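Local coordinates for protein IAA acetyltransferase (Bacillus cereus ATCC 14579, PDB 1Y9K) that probably transfers an acetyl group to an amine, as a member of the GNAT family of N-acetyltransferases, at residues M3-E8 with Y40-G45; T32-G37 with V51-E56; T61-N66 with K97-T102. All blocks are in the same frame, centred on the assembly; numbering follows the deposited sequence.

Contact 1: M3-E8 with Y40-G45; sequences MSVVIE and YVAKQG
Strands 6-10 and 38-43 form an antiparallel pair at the N-terminal edge of the mixed GNAT sheet, and four backbone bonds tie them together. Val6 and Lys43 exchange both of theirs, as do Glu8 and Val41; the straightest runs from Val6 N to Lys43 O (3.0 Å, 175° at the hydrogen). Between these two hydrogen-bonded pairs sits the non-hydrogen-bonded pair Ile7 and Ala42. Its side chains face helix 78-92, against His85 and Leu82. Val5 joins them there, its CG1 resting 3.7 Å from Ala42 CB, while its other branch, CG2, is crossed obliquely by the bent side chain of Gln44.

The other face carries Val6, Glu8, Val41 and Lys43. Lys43 CB passes 3.8 Å from Val6 O. CG stands beside the backbone N (chi1 -49°) and is still 4.0 Å from Val6 O. From there the chain runs out extended, so that CD comes 4.0 Å from Glu8 OE2. Glu8 reaches over to meet it: its CG takes the crowded position between N and the carbonyl carbon (chi1 39°), and the two side chains cross at about a right angle. At the tip, Lys43 NZ forms a rather long salt bridge of 3.6 Å to Glu8 OE2, and that same oxygen lies closer still to Lys43 CE, at 3.3 Å.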
HETATM    1  N   MSE A   3      -1.728  22.698   2.497  1.00 62.53           N
HETATM    2  CA  MSE A   3      -1.392  22.432   1.063  1.00 62.72           C
HETATM    3  C   MSE A   3      -0.253  21.416   0.904  1.00 61.57           C
HETATM    4  O   MSE A   3      -0.357  20.480   0.105  1.00 61.80           O
HETATM    5  CB  MSE A   3      -1.043  23.736   0.320  1.00 62.84           C
HETATM    6  CG  MSE A   3       0.162  24.503   0.904  1.00 63.93           C
HETATM    7 SE   MSE A   3       1.315  25.160  -0.336  1.00 64.90          SE
HETATM    8  CE  MSE A   3       1.867  23.663  -1.179  1.00 65.83           C
ATOM      9  N   SER A   4       0.826  21.604   1.664  1.00 60.12           N
ATOM     10  CA  SER A   4       2.045  20.818   1.477  1.00 58.61           C
ATOM     11  C   SER A   4       2.028  19.528   2.287  1.00 57.25           C
ATOM     12  O   SER A   4       1.886  19.556   3.512  1.00 57.40           O
ATOM     13  CB  SER A   4       3.289  21.648   1.817  1.00 58.88           C
ATOM     14  OG  SER A   4       3.250  22.108   3.156  1.00 58.98           O
ATOM     15  N   VAL A   5       2.178  18.405   1.591  1.00 55.21           N
ATOM     16  CA  VAL A   5       2.210  17.097   2.229  1.00 53.25           C
ATOM     17  C   VAL A   5       3.646  16.752   2.625  1.00 52.01           C
ATOM     18  O   VAL A   5       4.554  16.800   1.798  1.00 51.79           O
ATOM     19  CB  VAL A   5       1.595  16.000   1.308  1.00 53.18           C
ATOM     20  CG1 VAL A   5       1.686  14.627   1.949  1.00 52.87           C
ATOM     21  CG2 VAL A   5       0.145  16.320   0.992  1.00 52.74           C
ATOM     22  N   VAL A   6       3.843  16.418   3.898  1.00 50.54           N
ATOM     23  CA  VAL A   6       5.166  16.044   4.407  1.00 49.23           C
ATOM     24  C   VAL A   6       5.184  14.568   4.815  1.00 48.02           C
ATOM     25  O   VAL A   6       4.356  14.134   5.614  1.00 47.84           O
ATOM     26  CB  VAL A   6       5.611  16.958   5.599  1.00 49.36           C
ATOM     27  CG1 VAL A   6       7.085  16.774   5.896  1.00 49.34           C
ATOM     28  CG2 VAL A   6       5.332  18.423   5.293  1.00 49.21           C
ATOM     29  N   ILE A   7       6.131  13.812   4.264  1.00 47.00           N
ATOM     30  CA  ILE A   7       6.225  12.367   4.494  1.00 46.16           C
ATOM     31  C   ILE A   7       7.454  12.022   5.324  1.00 45.91           C
ATOM     32  O   ILE A   7       8.552  12.478   5.038  1.00 45.97           O
ATOM     33  CB  ILE A   7       6.250  11.549   3.162  1.00 46.07           C
ATOM     34  CG1 ILE A   7       5.074  11.938   2.255  1.00 45.72           C
ATOM     35  CG2 ILE A   7       6.258  10.044   3.450  1.00 45.20           C
ATOM     36  CD1 ILE A   7       5.099  11.297   0.859  1.00 46.05           C
ATOM     37  N   GLU A   8       7.265  11.196   6.345  1.00 45.69           N
ATOM     38  CA  GLU A   8       8.350  10.832   7.257  1.00 45.60           C
ATOM     39  C   GLU A   8       8.176   9.416   7.822  1.00 44.76           C
ATOM     40  O   GLU A   8       7.074   8.879   7.848  1.00 44.49           O
ATOM     41  CB  GLU A   8       8.498  11.893   8.386  1.00 45.39           C
ATOM     42  CG  GLU A   8       7.166  12.464   8.934  1.00 46.26           C
ATOM     43  CD  GLU A   8       7.325  13.741   9.786  1.00 46.79           C
ATOM     44  OE1 GLU A   8       7.748  14.800   9.251  1.00 46.93           O
ATOM     45  OE2 GLU A   8       6.991  13.692  10.996  1.00 48.01           O
ATOM     46  N   TYR A  40       5.874   4.572   6.815  1.00 37.61           N
ATOM     47  CA  TYR A  40       6.018   6.003   6.575  1.00 38.28           C
ATOM     48  C   TYR A  40       4.641   6.656   6.560  1.00 38.16           C
ATOM     49  O   TYR A  40       3.694   6.084   6.026  1.00 38.42           O
ATOM     50  CB  TYR A  40       6.769   6.260   5.261  1.00 38.85           C
ATOM     51  CG  TYR A  40       8.141   5.619   5.222  1.00 39.70           C
ATOM     52  CD1 TYR A  40       8.279   4.230   5.122  1.00 40.01           C
ATOM     53  CD2 TYR A  40       9.300   6.395   5.280  1.00 40.35           C
ATOM     54  CE1 TYR A  40       9.525   3.622   5.093  1.00 39.78           C
ATOM     55  CE2 TYR A  40      10.562   5.798   5.249  1.00 40.54           C
ATOM     56  CZ  TYR A  40      10.661   4.404   5.161  1.00 40.81           C
ATOM     57  OH  TYR A  40      11.899   3.787   5.139  1.00 41.84           O
ATOM     58  N   VAL A  41       4.519   7.835   7.162  1.00 37.99           N
ATOM     59  CA  VAL A  41       3.237   8.545   7.148  1.00 38.27           C
ATOM     60  C   VAL A  41       3.293   9.868   6.384  1.00 38.44           C
ATOM     61  O   VAL A  41       4.343  10.488   6.287  1.00 38.35           O
ATOM     62  CB  VAL A  41       2.633   8.747   8.571  1.00 38.12           C
ATOM     63  CG1 VAL A  41       2.395   7.407   9.248  1.00 37.23           C
ATOM     64  CG2 VAL A  41       3.518   9.668   9.441  1.00 38.80           C
ATOM     65  N   ALA A  42       2.152  10.269   5.828  1.00 39.08           N
ATOM     66  CA  ALA A  42       1.988  11.586   5.218  1.00 39.57           C
ATOM     67  C   ALA A  42       1.196  12.492   6.166  1.00 40.23           C
ATOM     68  O   ALA A  42       0.161  12.086   6.714  1.00 40.12           O
ATOM     69  CB  ALA A  42       1.286  11.469   3.878  1.00 39.14           C
ATOM     70  N   LYS A  43       1.694  13.713   6.365  1.00 40.99           N
ATOM     71  CA  LYS A  43       1.018  14.697   7.217  1.00 41.86           C
ATOM     72  C   LYS A  43       0.650  15.956   6.438  1.00 41.86           C
ATOM     73  O   LYS A  43       1.451  16.436   5.633  1.00 41.78           O
ATOM     74  CB  LYS A  43       1.898  15.068   8.415  1.00 42.15           C
ATOM     75  CG  LYS A  43       2.464  13.880   9.160  1.00 43.36           C
ATOM     76  CD  LYS A  43       3.048  14.289  10.490  1.00 45.83           C
ATOM     77  CE  LYS A  43       3.747  13.105  11.135  1.00 47.82           C
ATOM     78  NZ  LYS A  43       3.819  13.227  12.614  1.00 48.24           N
ATOM     79  N   GLN A  44      -0.570  16.458   6.657  1.00 42.20           N
ATOM     80  CA  GLN A  44      -1.001  17.789   6.165  1.00 42.95           C
ATOM     81  C   GLN A  44      -2.336  18.269   6.757  1.00 42.92           C
ATOM     82  O   GLN A  44      -3.296  17.496   6.864  1.00 43.00           O
ATOM     83  CB  GLN A  44      -1.025  17.890   4.626  1.00 43.03           C
ATOM     84  CG  GLN A  44      -2.203  17.231   3.942  1.00 44.55           C
ATOM     85  CD  GLN A  44      -2.900  18.157   2.969  1.00 46.38           C
ATOM     86  OE1 GLN A  44      -2.974  17.876   1.770  1.00 47.77           O
ATOM     87  NE2 GLN A  44      -3.424  19.267   3.481  1.00 46.29           N
ATOM     88  N   GLY A  45      -2.379  19.555   7.122  1.00 42.93           N
ATOM     89  CA  GLY A  45      -3.550  20.175   7.745  1.00 42.36           C
ATOM     90  C   GLY A  45      -3.613  19.865   9.229  1.00 42.20           C
ATOM     91  O   GLY A  45      -4.697  19.823   9.820  1.00 42.29           O
TER

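Contact 2: T32-G37 with V51-E56; sequences TYVQRG and VYVLLE
Helix 27-36 leans on strand 48-56, one of the central strands of the GNAT sheet, and the direct contact between them is made by packing. The tight part is buried. Gly37, with no side chain in the way, brings its CA to 3.3 Å from Leu54 O; its N turns back to Tyr33 O in a weak bond. Tyr33 stands with CG in the crowded position between N and the carbonyl carbon (chi1 52°), and Val53 CG1 meets the edge of the ring near its plane, 3.7 Å from CD1. The phenol OH lies beyond this contact, bonded to Asp24 and Asn66. Leu55, with CG anti to its own N (chi1 -176°), sends CD1 up against Arg36 CB at 3.6 Å.

The same methyl lies over the centre of one face of the Arg36 guanidinium, 4.0 Å above its plane, and here the contact loosens towards solvent. The polar link runs through water. One molecule accepts from Arg36 NH2 (2.8 Å) and donates to Glu56 O (2.7 Å). A second joins Arg36 O to Glu56 N through longer bonds, 3.1 and 3.2 Å. The 32-37 segment is thus seated by apolar shape where it is buried, while on the solvent side Arg36 and the Glu56 backbone are joined through two waters, so the guanidinium is probably held less rigidly than the Tyr33 ring.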
ATOM      1  N   THR A  32       1.010  -8.519  11.355  1.00 45.40           N
ATOM      2  CA  THR A  32       1.965  -9.399  10.667  1.00 45.41           C
ATOM      3  C   THR A  32       3.088  -8.625   9.947  1.00 44.88           C
ATOM      4  O   THR A  32       4.269  -8.969  10.097  1.00 45.63           O
ATOM      5  CB  THR A  32       1.285 -10.499   9.743  1.00 45.85           C
ATOM      6  OG1 THR A  32       0.620  -9.925   8.591  1.00 46.02           O
ATOM      7  CG2 THR A  32       0.288 -11.339  10.543  1.00 46.52           C
ATOM      8  N   TYR A  33       2.744  -7.554   9.233  1.00 43.24           N
ATOM      9  CA  TYR A  33       3.766  -6.816   8.490  1.00 41.92           C
ATOM     10  C   TYR A  33       4.362  -5.545   9.124  1.00 41.95           C
ATOM     11  O   TYR A  33       5.449  -5.110   8.724  1.00 42.05           O
ATOM     12  CB  TYR A  33       3.327  -6.540   7.056  1.00 40.79           C
ATOM     13  CG  TYR A  33       1.975  -5.894   6.865  1.00 39.02           C
ATOM     14  CD1 TYR A  33       1.822  -4.507   6.938  1.00 37.31           C
ATOM     15  CD2 TYR A  33       0.862  -6.664   6.531  1.00 37.78           C
ATOM     16  CE1 TYR A  33       0.586  -3.905   6.716  1.00 37.04           C
ATOM     17  CE2 TYR A  33      -0.381  -6.075   6.301  1.00 37.41           C
ATOM     18  CZ  TYR A  33      -0.510  -4.700   6.396  1.00 38.49           C
ATOM     19  OH  TYR A  33      -1.733  -4.124   6.178  1.00 37.98           O
ATOM     20  N   VAL A  34       3.679  -4.944  10.090  1.00 41.72           N
ATOM     21  CA  VAL A  34       4.230  -3.740  10.715  1.00 41.93           C
ATOM     22  C   VAL A  34       5.428  -4.076  11.603  1.00 42.01           C
ATOM     23  O   VAL A  34       6.411  -3.343  11.604  1.00 42.16           O
ATOM     24  CB  VAL A  34       3.166  -2.861  11.464  1.00 42.06           C
ATOM     25  CG1 VAL A  34       2.095  -2.354  10.494  1.00 40.45           C
ATOM     26  CG2 VAL A  34       2.533  -3.615  12.628  1.00 43.03           C
ATOM     27  N   GLN A  35       5.354  -5.204  12.313  1.00 42.08           N
ATOM     28  CA  GLN A  35       6.457  -5.703  13.138  1.00 42.44           C
ATOM     29  C   GLN A  35       7.739  -5.865  12.322  1.00 41.89           C
ATOM     30  O   GLN A  35       8.831  -5.489  12.774  1.00 41.83           O
ATOM     31  CB  GLN A  35       6.078  -7.050  13.777  1.00 42.85           C
ATOM     32  CG  GLN A  35       6.839  -7.407  15.074  1.00 45.73           C
ATOM     33  CD  GLN A  35       8.320  -7.819  14.870  1.00 49.74           C
ATOM     34  OE1 GLN A  35       9.193  -7.448  15.676  1.00 50.74           O
ATOM     35  NE2 GLN A  35       8.599  -8.588  13.806  1.00 49.79           N
ATOM     36  N   ARG A  36       7.593  -6.412  11.115  1.00 41.21           N
ATOM     37  CA  ARG A  36       8.735  -6.764  10.266  1.00 40.53           C
ATOM     38  C   ARG A  36       9.146  -5.662   9.290  1.00 40.07           C
ATOM     39  O   ARG A  36      10.259  -5.678   8.773  1.00 40.21           O
ATOM     40  CB  ARG A  36       8.450  -8.064   9.503  1.00 40.08           C
ATOM     41  CG  ARG A  36       8.522  -9.339  10.338  1.00 40.07           C
ATOM     42  CD  ARG A  36       8.272 -10.577   9.461  1.00 40.84           C
ATOM     43  NE  ARG A  36       9.128 -10.574   8.269  1.00 41.70           N
ATOM     44  CZ  ARG A  36       8.775 -11.009   7.058  1.00 41.87           C
ATOM     45  NH1 ARG A  36       7.559 -11.516   6.832  1.00 39.36           N
ATOM     46  NH2 ARG A  36       9.659 -10.935   6.066  1.00 41.86           N
ATOM     47  N   GLY A  37       8.257  -4.704   9.046  1.00 39.76           N
ATOM     48  CA  GLY A  37       8.463  -3.718   7.981  1.00 39.40           C
ATOM     49  C   GLY A  37       8.677  -2.276   8.403  1.00 39.12           C
ATOM     50  O   GLY A  37       8.860  -1.980   9.588  1.00 39.24           O
ATOM     51  N   VAL A  51      -0.446   6.929   4.571  1.00 34.19           N
ATOM     52  CA  VAL A  51       0.493   5.981   5.132  1.00 34.01           C
ATOM     53  C   VAL A  51       0.892   4.976   4.059  1.00 34.40           C
ATOM     54  O   VAL A  51       0.166   4.803   3.075  1.00 34.56           O
ATOM     55  CB  VAL A  51      -0.097   5.271   6.390  1.00 33.97           C
ATOM     56  CG1 VAL A  51      -1.366   4.462   6.045  1.00 34.36           C
ATOM     57  CG2 VAL A  51       0.950   4.412   7.091  1.00 33.25           C
ATOM     58  N   TYR A  52       2.070   4.369   4.231  1.00 34.36           N
ATOM     59  CA  TYR A  52       2.448   3.145   3.533  1.00 34.30           C
ATOM     60  C   TYR A  52       3.425   2.312   4.381  1.00 34.08           C
ATOM     61  O   TYR A  52       4.148   2.849   5.224  1.00 34.46           O
ATOM     62  CB  TYR A  52       2.994   3.428   2.124  1.00 34.51           C
ATOM     63  CG  TYR A  52       4.407   4.002   2.046  1.00 35.16           C
ATOM     64  CD1 TYR A  52       5.528   3.175   2.169  1.00 35.53           C
ATOM     65  CD2 TYR A  52       4.618   5.368   1.807  1.00 34.88           C
ATOM     66  CE1 TYR A  52       6.826   3.692   2.077  1.00 34.93           C
ATOM     67  CE2 TYR A  52       5.908   5.894   1.709  1.00 34.22           C
ATOM     68  CZ  TYR A  52       7.001   5.046   1.849  1.00 35.02           C
ATOM     69  OH  TYR A  52       8.271   5.550   1.762  1.00 36.12           O
ATOM     70  N   VAL A  53       3.409   0.999   4.172  1.00 33.27           N
ATOM     71  CA  VAL A  53       4.297   0.069   4.855  1.00 32.29           C
ATOM     72  C   VAL A  53       5.064  -0.695   3.775  1.00 32.44           C
ATOM     73  O   VAL A  53       4.463  -1.291   2.867  1.00 31.60           O
ATOM     74  CB  VAL A  53       3.514  -0.929   5.772  1.00 32.31           C
ATOM     75  CG1 VAL A  53       4.453  -1.892   6.500  1.00 31.42           C
ATOM     76  CG2 VAL A  53       2.668  -0.188   6.779  1.00 30.94           C
ATOM     77  N   LEU A  54       6.395  -0.643   3.877  1.00 32.51           N
ATOM     78  CA  LEU A  54       7.306  -1.420   3.037  1.00 32.33           C
ATOM     79  C   LEU A  54       7.769  -2.653   3.786  1.00 32.51           C
ATOM     80  O   LEU A  54       8.112  -2.571   4.959  1.00 33.24           O
ATOM     81  CB  LEU A  54       8.519  -0.581   2.647  1.00 31.93           C
ATOM     82  CG  LEU A  54       8.278   0.433   1.536  1.00 31.37           C
ATOM     83  CD1 LEU A  54       9.532   1.236   1.265  1.00 29.98           C
ATOM     84  CD2 LEU A  54       7.807  -0.266   0.267  1.00 31.64           C
ATOM     85  N   LEU A  55       7.745  -3.804   3.119  1.00 32.53           N
ATOM     86  CA  LEU A  55       8.295  -5.030   3.689  1.00 32.03           C
ATOM     87  C   LEU A  55       9.312  -5.631   2.726  1.00 32.36           C
ATOM     88  O   LEU A  55       9.062  -5.705   1.525  1.00 32.35           O
ATOM     89  CB  LEU A  55       7.180  -6.028   3.985  1.00 31.96           C
ATOM     90  CG  LEU A  55       7.520  -7.357   4.673  1.00 32.44           C
ATOM     91  CD1 LEU A  55       7.981  -7.126   6.106  1.00 31.95           C
ATOM     92  CD2 LEU A  55       6.338  -8.318   4.634  1.00 31.41           C
ATOM     93  N   GLU A  56      10.463  -6.038   3.257  1.00 32.67           N
ATOM     94  CA  GLU A  56      11.482  -6.732   2.470  1.00 33.04           C
ATOM     95  C   GLU A  56      11.149  -8.218   2.401  1.00 33.17           C
ATOM     96  O   GLU A  56      11.025  -8.892   3.432  1.00 33.13           O
ATOM     97  CB  GLU A  56      12.885  -6.504   3.046  1.00 32.98           C
ATOM     98  CG  GLU A  56      13.995  -6.764   2.031  1.00 33.27           C
ATOM     99  CD  GLU A  56      15.392  -6.608   2.610  1.00 33.38           C
ATOM    100  OE1 GLU A  56      15.542  -6.145   3.758  1.00 33.22           O
ATOM    101  OE2 GLU A  56      16.352  -6.951   1.901  1.00 34.00           O
TER
HETATM  102  O   HOH W   1      11.589  -8.904   6.123  1.00 35.34           O
HETATM  103  O   HOH W   2      11.192  -4.607   6.000  1.00 41.76           O

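Contact 3: T61-N66 with K97-T102; sequences TMEIMN and KLEVGT
The oxygen of water 3 is gripped three times: it donates to Glu63 OE2 (2.6 Å) and to Ile64 O (2.6 Å) and accepts from Gly101 N (2.8 Å). It fills in where direct bonding between parallel strands 61-69 and 97-103 gives out. Upstream, three backbone bonds join them: Met62 N to Lys97 O, Glu99 N to Met62 O, and Ile64 N to Glu99 O, the shortest at 2.7 Å. Beyond Ile64 the strands part, consistent with the splayed gap that receives acetyl-CoA in GNAT enzymes.

Met62 (a selenomethionine), Ile64 and Leu98 lie under helix 78-92, with Val100 on the same face against Tyr113; Ile64 CD1 meets Leu98 CD2 at 4.0 Å. On the other face the buried side chains of Glu63 and Glu99 cross obliquely, their carboxylate planes 74° apart, with Glu63 OE1 only 4.0 Å from Glu99 OE1. Water 4 donates to both of these oxygens. Lys97 NZ bonds Glu99 OE2 on its anti lone pair at 3.0 Å, and Arg148 on strand 141-152 makes a salt bridge to Glu63 OE2. Two cations and a doubly donating water would thus offset the repulsion, probably letting both glutamates stay ionised despite their burial.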
ATOM      1  N   THR A  61      14.092  -7.310  -2.918  1.00 34.97           N
ATOM      2  CA  THR A  61      12.699  -6.994  -3.189  1.00 34.12           C
ATOM      3  C   THR A  61      11.995  -6.421  -1.961  1.00 33.37           C
ATOM      4  O   THR A  61      12.044  -7.004  -0.874  1.00 33.33           O
ATOM      5  CB  THR A  61      11.930  -8.254  -3.681  1.00 34.09           C
ATOM      6  OG1 THR A  61      12.639  -8.851  -4.772  1.00 35.23           O
ATOM      7  CG2 THR A  61      10.523  -7.901  -4.147  1.00 33.48           C
HETATM    8  N   MSE A  62      11.339  -5.279  -2.148  1.00 32.70           N
HETATM    9  CA  MSE A  62      10.364  -4.789  -1.180  1.00 31.83           C
HETATM   10  C   MSE A  62       8.946  -4.822  -1.768  1.00 32.62           C
HETATM   11  O   MSE A  62       8.753  -4.757  -2.993  1.00 32.41           O
HETATM   12  CB  MSE A  62      10.730  -3.390  -0.652  1.00 31.74           C
HETATM   13  CG  MSE A  62      11.945  -3.395   0.310  1.00 31.14           C
HETATM   14 SE   MSE A  62      12.386  -1.878   1.211  1.00 29.54          SE
HETATM   15  CE  MSE A  62      12.436  -0.649  -0.019  1.00 29.35           C
ATOM     16  N   GLU A  63       7.963  -4.954  -0.882  1.00 32.81           N
ATOM     17  CA  GLU A  63       6.576  -4.851  -1.257  1.00 33.27           C
ATOM     18  C   GLU A  63       5.859  -3.804  -0.422  1.00 33.17           C
ATOM     19  O   GLU A  63       6.043  -3.751   0.794  1.00 33.78           O
ATOM     20  CB  GLU A  63       5.872  -6.189  -1.080  1.00 33.54           C
ATOM     21  CG  GLU A  63       4.438  -6.158  -1.596  1.00 35.49           C
ATOM     22  CD  GLU A  63       3.791  -7.524  -1.658  1.00 37.84           C
ATOM     23  OE1 GLU A  63       4.513  -8.552  -1.625  1.00 38.72           O
ATOM     24  OE2 GLU A  63       2.544  -7.557  -1.749  1.00 39.57           O
ATOM     25  N   ILE A  64       5.039  -2.985  -1.080  1.00 32.75           N
ATOM     26  CA  ILE A  64       4.092  -2.108  -0.393  1.00 32.21           C
ATOM     27  C   ILE A  64       2.922  -2.938   0.141  1.00 32.07           C
ATOM     28  O   ILE A  64       2.030  -3.332  -0.614  1.00 31.57           O
ATOM     29  CB  ILE A  64       3.593  -0.969  -1.300  1.00 31.90           C
ATOM     30  CG1 ILE A  64       4.793  -0.176  -1.846  1.00 31.71           C
ATOM     31  CG2 ILE A  64       2.676  -0.055  -0.510  1.00 31.76           C
ATOM     32  CD1 ILE A  64       4.501   0.695  -3.062  1.00 29.23           C
HETATM   33  N   MSE A  65       2.958  -3.227   1.441  1.00 32.22           N
HETATM   34  CA  MSE A  65       1.996  -4.146   2.069  1.00 32.38           C
HETATM   35  C   MSE A  65       0.678  -3.472   2.376  1.00 32.84           C
HETATM   36  O   MSE A  65      -0.355  -4.130   2.545  1.00 33.29           O
HETATM   37  CB  MSE A  65       2.565  -4.734   3.362  1.00 32.27           C
HETATM   38  CG  MSE A  65       3.786  -5.644   3.179  1.00 31.30           C
HETATM   39 SE   MSE A  65       3.574  -6.973   1.974  1.00 25.84          SE
HETATM   40  CE  MSE A  65       2.204  -7.877   2.668  1.00 29.19           C
ATOM     41  N   ASN A  66       0.731  -2.154   2.473  1.00 33.33           N
ATOM     42  CA  ASN A  66      -0.419  -1.340   2.807  1.00 33.88           C
ATOM     43  C   ASN A  66      -0.097   0.066   2.369  1.00 34.15           C
ATOM     44  O   ASN A  66       1.009   0.555   2.596  1.00 34.62           O
ATOM     45  CB  ASN A  66      -0.694  -1.383   4.320  1.00 33.87           C
ATOM     46  CG  ASN A  66      -2.061  -0.826   4.693  1.00 34.21           C
ATOM     47  OD1 ASN A  66      -2.424   0.283   4.294  1.00 36.36           O
ATOM     48  ND2 ASN A  66      -2.808  -1.577   5.490  1.00 32.76           N
ATOM     49  N   LYS A  97      13.729  -4.439  -6.982  1.00 39.72           N
ATOM     50  CA  LYS A  97      12.341  -4.762  -7.319  1.00 39.53           C
ATOM     51  C   LYS A  97      11.379  -4.239  -6.245  1.00 38.68           C
ATOM     52  O   LYS A  97      11.585  -4.466  -5.052  1.00 38.38           O
ATOM     53  CB  LYS A  97      12.174  -6.282  -7.505  1.00 39.50           C
ATOM     54  CG  LYS A  97      10.910  -6.703  -8.251  1.00 40.51           C
ATOM     55  CD  LYS A  97      10.834  -8.226  -8.453  1.00 41.05           C
ATOM     56  CE  LYS A  97      10.073  -8.577  -9.736  1.00 43.56           C
ATOM     57  NZ  LYS A  97       8.972  -9.584  -9.528  1.00 44.64           N
ATOM     58  N   LEU A  98      10.345  -3.522  -6.684  1.00 37.94           N
ATOM     59  CA  LEU A  98       9.252  -3.099  -5.809  1.00 37.32           C
ATOM     60  C   LEU A  98       7.927  -3.722  -6.259  1.00 37.11           C
ATOM     61  O   LEU A  98       7.581  -3.666  -7.435  1.00 36.83           O
ATOM     62  CB  LEU A  98       9.150  -1.565  -5.731  1.00 37.08           C
ATOM     63  CG  LEU A  98       8.184  -0.963  -4.693  1.00 37.18           C
ATOM     64  CD1 LEU A  98       8.542  -1.318  -3.237  1.00 35.04           C
ATOM     65  CD2 LEU A  98       8.067   0.544  -4.867  1.00 37.05           C
ATOM     66  N   GLU A  99       7.212  -4.330  -5.313  1.00 37.15           N
ATOM     67  CA  GLU A  99       5.915  -4.954  -5.578  1.00 37.29           C
ATOM     68  C   GLU A  99       4.781  -4.324  -4.776  1.00 37.15           C
ATOM     69  O   GLU A  99       4.977  -3.768  -3.690  1.00 36.90           O
ATOM     70  CB  GLU A  99       5.963  -6.460  -5.327  1.00 36.88           C
ATOM     71  CG  GLU A  99       7.026  -7.179  -6.181  1.00 38.54           C
ATOM     72  CD  GLU A  99       6.985  -8.689  -6.055  1.00 38.94           C
ATOM     73  OE1 GLU A  99       6.609  -9.203  -4.992  1.00 40.75           O
ATOM     74  OE2 GLU A  99       7.346  -9.378  -7.030  1.00 44.94           O
ATOM     75  N   VAL A 100       3.588  -4.411  -5.345  1.00 37.22           N
ATOM     76  CA  VAL A 100       2.374  -3.976  -4.696  1.00 36.82           C
ATOM     77  C   VAL A 100       1.241  -4.884  -5.182  1.00 37.13           C
ATOM     78  O   VAL A 100       1.172  -5.243  -6.361  1.00 36.94           O
ATOM     79  CB  VAL A 100       2.092  -2.472  -4.996  1.00 36.94           C
ATOM     80  CG1 VAL A 100       1.768  -2.245  -6.483  1.00 35.43           C
ATOM     81  CG2 VAL A 100       0.984  -1.923  -4.086  1.00 36.76           C
ATOM     82  N   GLY A 101       0.368  -5.273  -4.259  1.00 37.51           N
ATOM     83  CA  GLY A 101      -0.833  -6.025  -4.604  1.00 37.06           C
ATOM     84  C   GLY A 101      -2.038  -5.138  -4.398  1.00 37.28           C
ATOM     85  O   GLY A 101      -1.985  -4.174  -3.624  1.00 37.45           O
ATOM     86  N   THR A 102      -3.115  -5.447  -5.117  1.00 37.03           N
ATOM     87  CA  THR A 102      -4.407  -4.817  -4.898  1.00 36.40           C
ATOM     88  C   THR A 102      -5.518  -5.737  -5.411  1.00 36.00           C
ATOM     89  O   THR A 102      -5.262  -6.604  -6.240  1.00 35.69           O
ATOM     90  CB  THR A 102      -4.494  -3.407  -5.516  1.00 36.47           C
ATOM     91  OG1 THR A 102      -5.494  -2.665  -4.821  1.00 37.00           O
ATOM     92  CG2 THR A 102      -4.840  -3.453  -7.005  1.00 36.17           C
TER
HETATM   93  O   HOH W   3       0.966  -5.544  -1.528  1.00 19.70           O
HETATM   94  O   HOH W   4       6.992  -9.637  -2.429  1.00 36.25           O

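In the fold
All three contacts reach one mixed sheet: contacts 1 and 3 pair strands within it, contact 2 sets helix 27-36 on it. Contacts 1 and 2 alternate along the chain: helix 27-36 leads into strand 38-43, which pairs with strand 48-56. Their centres are 19 Å apart, yet Tyr40 N probably bonds Tyr52 O. Contact 3 comes later, its centre 10 Å from that of contact 2, and Val53 O probably bonds Met65 N. Contacts 1 and 3 stay about 7 Å apart at their nearest atoms, but helix 78-92, crossover of the beta-alpha-beta unit closed by contact 3, packs on both, so it spans from the N-terminal edge to the strands that part where GNAT enzymes take acetyl-CoA.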